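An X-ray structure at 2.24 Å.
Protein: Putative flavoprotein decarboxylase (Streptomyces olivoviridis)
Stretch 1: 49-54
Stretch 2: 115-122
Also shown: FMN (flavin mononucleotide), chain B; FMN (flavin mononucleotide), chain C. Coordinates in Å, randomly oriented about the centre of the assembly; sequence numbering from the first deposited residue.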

# COMPACT_ATOMS: atom_id res chain seq x y z
N VAL A 49 -9.45 -26.54 13.67
CA VAL A 49 -9.67 -26.42 12.23
C VAL A 49 -8.47 -25.74 11.61
O VAL A 49 -7.97 -24.74 12.14
CB VAL A 49 -10.96 -25.63 11.90
CG1 VAL A 49 -11.13 -25.53 10.39
CG2 VAL A 49 -12.15 -26.31 12.51
N ALA A 50 -7.99 -26.29 10.49
CA ALA A 50 -6.90 -25.72 9.72
C ALA A 50 -7.35 -25.61 8.27
O ALA A 50 -8.09 -26.47 7.78
CB ALA A 50 -5.64 -26.58 9.80
N LEU A 51 -6.89 -24.55 7.59
CA LEU A 51 -7.30 -24.25 6.23
C LEU A 51 -6.07 -24.13 5.34
O LEU A 51 -5.03 -23.60 5.76
CB LEU A 51 -8.10 -22.92 6.15
CG LEU A 51 -9.51 -22.82 6.76
CD1 LEU A 51 -9.50 -23.03 8.25
CD2 LEU A 51 -10.12 -21.46 6.46
N THR A 52 -6.17 -24.64 4.12
CA THR A 52 -5.17 -24.31 3.13
C THR A 52 -5.43 -22.89 2.63
O THR A 52 -6.54 -22.37 2.74
CB THR A 52 -5.23 -25.28 1.96
OG1 THR A 52 -6.39 -24.97 1.17
CG2 THR A 52 -5.28 -26.74 2.43
N PRO A 53 -4.42 -22.25 2.05
CA PRO A 53 -4.67 -20.93 1.43
C PRO A 53 -5.84 -20.94 0.44
O PRO A 53 -6.72 -20.07 0.53
CB PRO A 53 -3.34 -20.59 0.75
CG PRO A 53 -2.32 -21.30 1.61
CD PRO A 53 -2.98 -22.59 2.04
N SER A 54 -5.91 -21.92 -0.49
CA SER A 54 -7.03 -21.93 -1.43
C SER A 54 -8.37 -22.12 -0.74
O SER A 54 -9.39 -21.61 -1.22
CB SER A 54 -6.84 -23.02 -2.48
OG SER A 54 -5.71 -22.75 -3.29
N ASP A 115 3.94 -28.23 2.23
CA ASP A 115 4.30 -26.83 2.06
C ASP A 115 3.30 -25.85 2.69
O ASP A 115 3.49 -24.64 2.57
CB ASP A 115 4.47 -26.51 0.57
CG ASP A 115 3.17 -26.57 -0.20
OD1 ASP A 115 2.14 -27.02 0.36
OD2 ASP A 115 3.16 -26.16 -1.38
N ASN A 116 2.24 -26.34 3.33
CA ASN A 116 1.35 -25.48 4.11
C ASN A 116 1.01 -26.17 5.42
O ASN A 116 1.32 -27.35 5.63
CB ASN A 116 0.06 -25.13 3.34
CG ASN A 116 -0.70 -26.35 2.86
OD1 ASN A 116 -0.65 -27.43 3.47
ND2 ASN A 116 -1.41 -26.20 1.74
N ILE A 117 0.32 -25.41 6.27
CA ILE A 117 -0.01 -25.84 7.63
C ILE A 117 -0.89 -27.09 7.62
O ILE A 117 -0.72 -27.97 8.46
CB ILE A 117 -0.66 -24.66 8.38
CG1 ILE A 117 0.38 -24.00 9.30
CG2 ILE A 117 -1.89 -25.07 9.15
CD1 ILE A 117 1.55 -23.40 8.56
N VAL A 118 -1.82 -27.20 6.66
CA VAL A 118 -2.67 -28.39 6.62
C VAL A 118 -1.84 -29.65 6.34
O VAL A 118 -1.95 -30.66 7.05
CB VAL A 118 -3.81 -28.21 5.59
CG1 VAL A 118 -4.43 -29.58 5.25
CG2 VAL A 118 -4.88 -27.28 6.15
N THR A 119 -1.00 -29.62 5.30
CA THR A 119 -0.19 -30.79 4.98
C THR A 119 0.84 -31.08 6.07
O THR A 119 1.17 -32.25 6.30
CB THR A 119 0.52 -30.62 3.63
OG1 THR A 119 1.19 -29.35 3.60
CG2 THR A 119 -0.49 -30.71 2.49
N GLN A 120 1.35 -30.05 6.75
CA GLN A 120 2.27 -30.28 7.86
C GLN A 120 1.57 -30.96 9.03
O GLN A 120 2.16 -31.82 9.70
CB GLN A 120 2.90 -28.97 8.31
CG GLN A 120 3.95 -28.44 7.38
CD GLN A 120 4.27 -27.00 7.70
OE1 GLN A 120 4.51 -26.66 8.85
NE2 GLN A 120 4.22 -26.14 6.68
N ILE A 121 0.31 -30.58 9.30
CA ILE A 121 -0.43 -31.23 10.38
C ILE A 121 -0.62 -32.71 10.09
O ILE A 121 -0.42 -33.56 10.97
CB ILE A 121 -1.77 -30.51 10.61
CG1 ILE A 121 -1.56 -29.23 11.43
CG2 ILE A 121 -2.75 -31.44 11.33
CD1 ILE A 121 -2.75 -28.25 11.36
N VAL A 122 -1.00 -33.06 8.86
CA VAL A 122 -1.24 -34.46 8.53
C VAL A 122 0.06 -35.25 8.64
O VAL A 122 0.11 -36.31 9.27
CB VAL A 122 -1.87 -34.59 7.13
CG1 VAL A 122 -1.93 -36.09 6.69
CG2 VAL A 122 -3.26 -33.98 7.12
N1 FMN B . -9.91 -29.04 -6.72
C2 FMN B . -10.23 -30.28 -6.22
O2 FMN B . -9.35 -31.13 -6.11
N3 FMN B . -11.53 -30.57 -5.85
C4 FMN B . -12.52 -29.62 -5.98
O4 FMN B . -13.68 -29.87 -5.65
C4A FMN B . -12.20 -28.37 -6.49
N5 FMN B . -13.18 -27.40 -6.62
C5A FMN B . -12.87 -26.16 -7.13
C6 FMN B . -13.89 -25.22 -7.25
C7 FMN B . -13.59 -23.95 -7.76
C7M FMN B . -14.71 -22.94 -7.89
C8 FMN B . -12.28 -23.63 -8.14
C8M FMN B . -11.95 -22.26 -8.68
C9 FMN B . -11.26 -24.59 -8.01
C9A FMN B . -11.56 -25.86 -7.50
N10 FMN B . -10.58 -26.82 -7.37
C10 FMN B . -10.89 -28.07 -6.86
C1' FMN B . -9.16 -26.51 -7.75
C2' FMN B . -8.36 -26.22 -6.47
O2' FMN B . -8.86 -25.08 -5.78
C3' FMN B . -6.88 -26.03 -6.75
O3' FMN B . -6.35 -27.27 -7.15
C4' FMN B . -6.18 -25.50 -5.51
O4' FMN B . -4.84 -25.10 -5.74
C5' FMN B . -6.21 -26.52 -4.38
O5' FMN B . -5.45 -25.96 -3.34
P FMN B . -5.29 -26.70 -1.93
O1P FMN B . -5.40 -28.20 -2.13
O2P FMN B . -3.93 -26.37 -1.36
O3P FMN B . -6.40 -26.26 -1.00
N1 FMN C . 9.82 -28.71 8.15
C2 FMN C . 10.83 -29.64 8.05
O2 FMN C . 10.82 -30.44 7.11
N3 FMN C . 11.84 -29.68 8.99
C4 FMN C . 11.85 -28.78 10.04
O4 FMN C . 12.75 -28.81 10.88
C4A FMN C . 10.84 -27.84 10.14
N5 FMN C . 10.84 -26.94 11.19
C5A FMN C . 9.83 -26.01 11.30
C6 FMN C . 9.86 -25.12 12.37
C7 FMN C . 8.85 -24.16 12.50
C7M FMN C . 8.90 -23.21 13.67
C8 FMN C . 7.81 -24.10 11.56
C8M FMN C . 6.72 -23.07 11.69
C9 FMN C . 7.79 -25.00 10.48
C9A FMN C . 8.80 -25.96 10.36
N10 FMN C . 8.80 -26.86 9.31
C10 FMN C . 9.82 -27.80 9.19
C1' FMN C . 7.72 -26.81 8.27
C2' FMN C . 8.27 -26.10 7.02
O2' FMN C . 8.64 -24.76 7.29
C3' FMN C . 7.28 -26.14 5.87
O3' FMN C . 7.17 -27.47 5.42
C4' FMN C . 7.76 -25.21 4.75
O4' FMN C . 6.80 -25.02 3.72
C5' FMN C . 9.06 -25.73 4.14
O5' FMN C . 9.34 -24.87 3.06
P FMN C . 10.67 -25.02 2.19
O1P FMN C . 11.10 -26.47 2.19
O2P FMN C . 10.37 -24.59 0.77
O3P FMN C . 11.77 -24.19 2.80
O HOH W 1 -2.61 -24.71 5.29

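The centre of the contact is apolar. Strand 49-51 lies against the first turns of helix 117-122, their axes 7.9 Å apart at closest approach. Ala50 points toward the helix, and its small side chain lets the backbones come near: Ala50 CA is 5.9 Å from Val118 CA. Three helix side chains gather around the methyl. Ala50 CB lies 3.7 Å from Ile121 CD1, 3.8 Å from Val118 CG2 and 4.1 Å from Ile117 CG2.

Val118 is the most covered residue of the interface. Its chi1 is t, and CG2 reaches beyond the alanine to the strand backbone. Val118 CG2 is 3.5 Å from Leu51 C and 3.6 Å from Thr52 N, and also packs 3.8 Å from Thr52 CG2. Its CG2 touches Ala50, Leu51 and Thr52 in turn, and the second branch also reaches the threonine, with Val118 CG1 4.1 Å from Thr52 CG2. Val49 and Leu51 point away from the helix, as strand alternation requires.

No direct hydrogen bond joins the stretches. Water 1 bridges them instead: it donates to Leu51 O at 2.7 Å and accepts from Val118 N at 2.9 Å. The first turn of a helix leaves its backbone NH groups without partners inside the helix, and the water serves one of them.

Asn116 caps the helix. Its OD1 accepts from Thr119 N at 2.9 Å, nearly in line. The amide group also packs against stretch 1, with Asn116 ND2 3.9 Å from both Thr52 CB and Pro53 CD. Pro53 is exposed and closes this edge with its ring.

Thr52 serves two surroundings. Its methyl meets Val118, while Thr52 OG1 donates to O3P of the chain B FMN at 2.5 Å. The contact thus runs from buried methyl groups to a flavin phosphate.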